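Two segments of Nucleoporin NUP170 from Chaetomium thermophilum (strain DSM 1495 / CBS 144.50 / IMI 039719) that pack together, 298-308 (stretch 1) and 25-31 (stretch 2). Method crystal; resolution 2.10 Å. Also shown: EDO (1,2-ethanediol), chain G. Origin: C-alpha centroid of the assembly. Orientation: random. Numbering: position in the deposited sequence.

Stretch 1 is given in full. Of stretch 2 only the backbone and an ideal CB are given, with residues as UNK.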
# COMPACT_ATOMS: atom_id res chain seq x y z
N PRO A 298 2.23 1.64 -12.91
CA PRO A 298 3.51 0.93 -12.75
C PRO A 298 3.45 -0.11 -11.64
O PRO A 298 2.76 0.06 -10.64
CB PRO A 298 4.50 2.05 -12.42
CG PRO A 298 3.85 3.30 -12.91
CD PRO A 298 2.39 3.09 -12.70
N ILE A 299 4.19 -1.19 -11.84
CA ILE A 299 4.37 -2.24 -10.85
C ILE A 299 5.82 -2.20 -10.39
O ILE A 299 6.72 -2.39 -11.21
CB ILE A 299 4.01 -3.62 -11.42
CG1 ILE A 299 2.54 -3.63 -11.88
CG2 ILE A 299 4.24 -4.71 -10.38
CD1 ILE A 299 2.14 -4.86 -12.67
N PRO A 300 6.10 -1.95 -9.11
CA PRO A 300 7.49 -1.76 -8.68
C PRO A 300 8.26 -3.07 -8.64
O PRO A 300 7.70 -4.17 -8.57
CB PRO A 300 7.34 -1.16 -7.28
CG PRO A 300 6.04 -1.70 -6.78
CD PRO A 300 5.15 -1.82 -7.99
N ALA A 301 9.59 -2.94 -8.67
CA ALA A 301 10.46 -4.11 -8.66
C ALA A 301 10.35 -4.88 -7.35
O ALA A 301 10.62 -6.09 -7.32
CB ALA A 301 11.91 -3.70 -8.91
N THR A 302 9.98 -4.21 -6.27
CA THR A 302 9.77 -4.90 -5.00
C THR A 302 8.62 -5.89 -5.08
O THR A 302 8.62 -6.90 -4.37
CB THR A 302 9.50 -3.88 -3.89
OG1 THR A 302 8.37 -3.07 -4.24
CG2 THR A 302 10.71 -2.98 -3.69
N GLU A 303 7.65 -5.63 -5.96
CA GLU A 303 6.46 -6.47 -6.08
C GLU A 303 6.65 -7.59 -7.09
O GLU A 303 6.18 -8.71 -6.88
CB GLU A 303 5.25 -5.62 -6.45
CG GLU A 303 3.94 -6.38 -6.49
CD GLU A 303 2.73 -5.47 -6.58
OE1 GLU A 303 2.90 -4.27 -6.86
OE2 GLU A 303 1.60 -5.96 -6.37
N ALA A 304 7.33 -7.31 -8.20
CA ALA A 304 7.51 -8.29 -9.26
C ALA A 304 8.74 -7.95 -10.07
O ALA A 304 9.03 -6.77 -10.31
CB ALA A 304 6.27 -8.34 -10.17
N SER A 305 9.47 -8.98 -10.50
CA SER A 305 10.68 -8.78 -11.29
C SER A 305 10.36 -8.52 -12.75
O SER A 305 10.85 -7.55 -13.34
CB SER A 305 11.59 -10.01 -11.16
OG SER A 305 12.68 -9.92 -12.06
N LYS A 306 9.53 -9.37 -13.36
CA LYS A 306 9.26 -9.31 -14.79
C LYS A 306 8.14 -8.33 -15.13
O LYS A 306 8.34 -7.43 -15.96
CB LYS A 306 8.92 -10.71 -15.31
CG LYS A 306 10.08 -11.69 -15.22
CD LYS A 306 9.63 -13.12 -15.46
CE LYS A 306 10.77 -14.11 -15.26
NZ LYS A 306 10.31 -15.52 -15.28
N LEU A 307 6.97 -8.48 -14.51
CA LEU A 307 5.83 -7.62 -14.83
C LEU A 307 6.10 -6.20 -14.35
O LEU A 307 6.18 -5.95 -13.15
CB LEU A 307 4.56 -8.18 -14.21
CG LEU A 307 4.08 -9.52 -14.79
CD1 LEU A 307 2.88 -10.03 -14.01
CD2 LEU A 307 3.74 -9.39 -16.27
N HIS A 308 6.23 -5.28 -15.30
CA HIS A 308 6.55 -3.88 -15.02
C HIS A 308 5.33 -2.97 -14.95
O HIS A 308 5.40 -1.93 -14.29
CB HIS A 308 7.48 -3.33 -16.11
CG HIS A 308 8.93 -3.70 -15.93
ND1 HIS A 308 9.35 -5.00 -15.79
CD2 HIS A 308 10.04 -2.93 -15.89
CE1 HIS A 308 10.67 -5.02 -15.66
NE2 HIS A 308 11.11 -3.78 -15.72
N UNK A 25 4.94 -14.64 -5.39
CA UNK A 25 5.14 -13.36 -6.06
C UNK A 25 4.18 -13.22 -7.23
O UNK A 25 3.63 -14.20 -7.74
CB UNK A 25 6.59 -13.22 -6.54
N UNK A 26 4.00 -11.97 -7.67
CA UNK A 26 3.02 -11.67 -8.72
C UNK A 26 3.32 -12.44 -10.00
O UNK A 26 2.40 -12.97 -10.63
CB UNK A 26 3.00 -10.17 -9.01
N UNK A 27 4.59 -12.50 -10.41
CA UNK A 27 4.95 -13.22 -11.63
C UNK A 27 4.51 -14.68 -11.58
O UNK A 27 4.26 -15.29 -12.62
CB UNK A 27 6.46 -13.14 -11.86
N UNK A 28 4.40 -15.25 -10.37
CA UNK A 28 4.17 -16.68 -10.24
C UNK A 28 2.71 -17.06 -10.44
O UNK A 28 2.43 -18.17 -10.91
CB UNK A 28 4.64 -17.16 -8.87
N UNK A 29 1.77 -16.18 -10.09
CA UNK A 29 0.35 -16.44 -10.32
C UNK A 29 -0.24 -15.57 -11.42
O UNK A 29 -1.45 -15.64 -11.66
CB UNK A 29 -0.43 -16.22 -9.02
N UNK A 30 0.58 -14.77 -12.11
CA UNK A 30 0.18 -14.10 -13.34
C UNK A 30 1.10 -14.55 -14.47
O UNK A 30 1.67 -13.72 -15.19
CB UNK A 30 0.22 -12.58 -13.18
N UNK A 31 1.27 -15.86 -14.61
CA UNK A 31 2.13 -16.40 -15.64
C UNK A 31 1.52 -16.16 -17.02
O UNK A 31 0.32 -15.87 -17.13
CB UNK A 31 2.37 -17.89 -15.41
C1 EDO G . 5.56 -13.32 -15.59
O1 EDO G . 5.06 -14.54 -15.04
C2 EDO G . 5.02 -13.13 -17.00
O2 EDO G . 3.59 -13.21 -16.97

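Position 25 opens the segment with extended backbone angles (-78/161), and its CB points toward stretch 1 but stops 4.5 Å from E303 O, too far for firm contact. The amide N of position 28 lies 2.9 Å from the carbonyl O of position 25, so the chain turns here, and a small polar acceptor such as Asp, Asn, Ser or Thr would suit the start of that turn. The deposited residue is D25. Its OD2 accepts a hydrogen bond from the side chain of position 28, and its OD1 takes one from a water that also accepts from S305 N.

Position 26 has helical angles and a CB aimed at stretch 1, 3.9 Å from A304 CB and 5.0 Å from L307 CD1. With I299 CD1 further along, the ground ahead is apolar, so Leu, Ile or Met would all be reasonable. It is L26, with chi1 t and chi2 p. Its CD2 sits 4.1 Å from I299 CD1 and 4.0 Å from L307 CD1, while its CB rests on A304 CB. Its amide does not bond directly to stretch 1: a water spans L26 N, through a weak bond, and E303 O.

Position 27 is the instructive one. The CB points sideways, yet stretch 1 turns through 305-307 with backbone amides facing this side, and no visible acceptor of stretch 2 meets them. A short side chain with an acceptor is called for: Asp fits best, Asn could offer one oxygen, and Glu would need to fold back. D27, with chi1 m, brings its carboxylate in. OD1 accepts from K306 N at 2.8 Å, nearly straight at 169°, and weakly from S305 N at 3.3 Å; OD2 accepts from L307 N at 3.2 Å. One carboxylate thus gathers three successive amides, while the lysine's side-chain end leads away.

Position 28 finds nothing of stretch 1 within reach, so many residues would do, small polar ones among them. S28 sends OG to D25 OD2 at 2.7 Å, tying the turn together.

Position 29 points its CB away, and stretch 1 sets little constraint. Y29 fills it; its ring end comes nearer but makes no contact.

Position 30 turns back, its CB 3.8 Å from L307 CD1. A small or medium apolar side chain, such as Ala, Val or Cys, would suit. C30 meets the leucine through CB, and its carbonyl O accepts from O2 of the ethanediol at 2.7 Å.

Position 31 faces away, leaving a long polar chain free to extend. R31 does so, with NH2 bonded elsewhere in the structure.

Stretch 2 (25-31) DLDSYCR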
# COMPACT_ATOMS: atom_id res chain seq x y z
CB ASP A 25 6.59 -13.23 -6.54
CG ASP A 25 7.00 -14.36 -7.46
OD1 ASP A 25 6.93 -14.19 -8.69
OD2 ASP A 25 7.40 -15.43 -6.96
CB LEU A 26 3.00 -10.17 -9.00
CG LEU A 26 1.92 -9.69 -9.97
CD1 LEU A 26 0.56 -9.76 -9.31
CD2 LEU A 26 2.22 -8.29 -10.47
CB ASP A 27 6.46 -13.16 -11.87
CG ASP A 27 6.94 -11.77 -12.25
OD1 ASP A 27 8.16 -11.52 -12.11
OD2 ASP A 27 6.13 -10.94 -12.69
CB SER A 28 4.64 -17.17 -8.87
OG SER A 28 6.03 -16.95 -8.72
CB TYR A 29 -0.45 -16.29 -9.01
CG TYR A 29 -0.55 -14.90 -8.41
CD1 TYR A 29 0.28 -14.52 -7.36
CD2 TYR A 29 -1.52 -14.00 -8.84
CE1 TYR A 29 0.17 -13.26 -6.78
CE2 TYR A 29 -1.63 -12.75 -8.27
CZ TYR A 29 -0.79 -12.39 -7.24
OH TYR A 29 -0.91 -11.14 -6.68
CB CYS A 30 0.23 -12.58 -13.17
SG CYS A 30 -1.05 -11.90 -12.09
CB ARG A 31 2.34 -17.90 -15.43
CG ARG A 31 3.26 -18.24 -14.26
CD ARG A 31 3.20 -19.73 -13.95
NE ARG A 31 1.89 -20.12 -13.45
CZ ARG A 31 1.43 -21.37 -13.43
NH1 ARG A 31 2.18 -22.36 -13.90
NH2 ARG A 31 0.22 -21.62 -12.96
O HOH W 1 8.92 -11.78 -9.31
O HOH W 2 4.06 -10.00 -5.50
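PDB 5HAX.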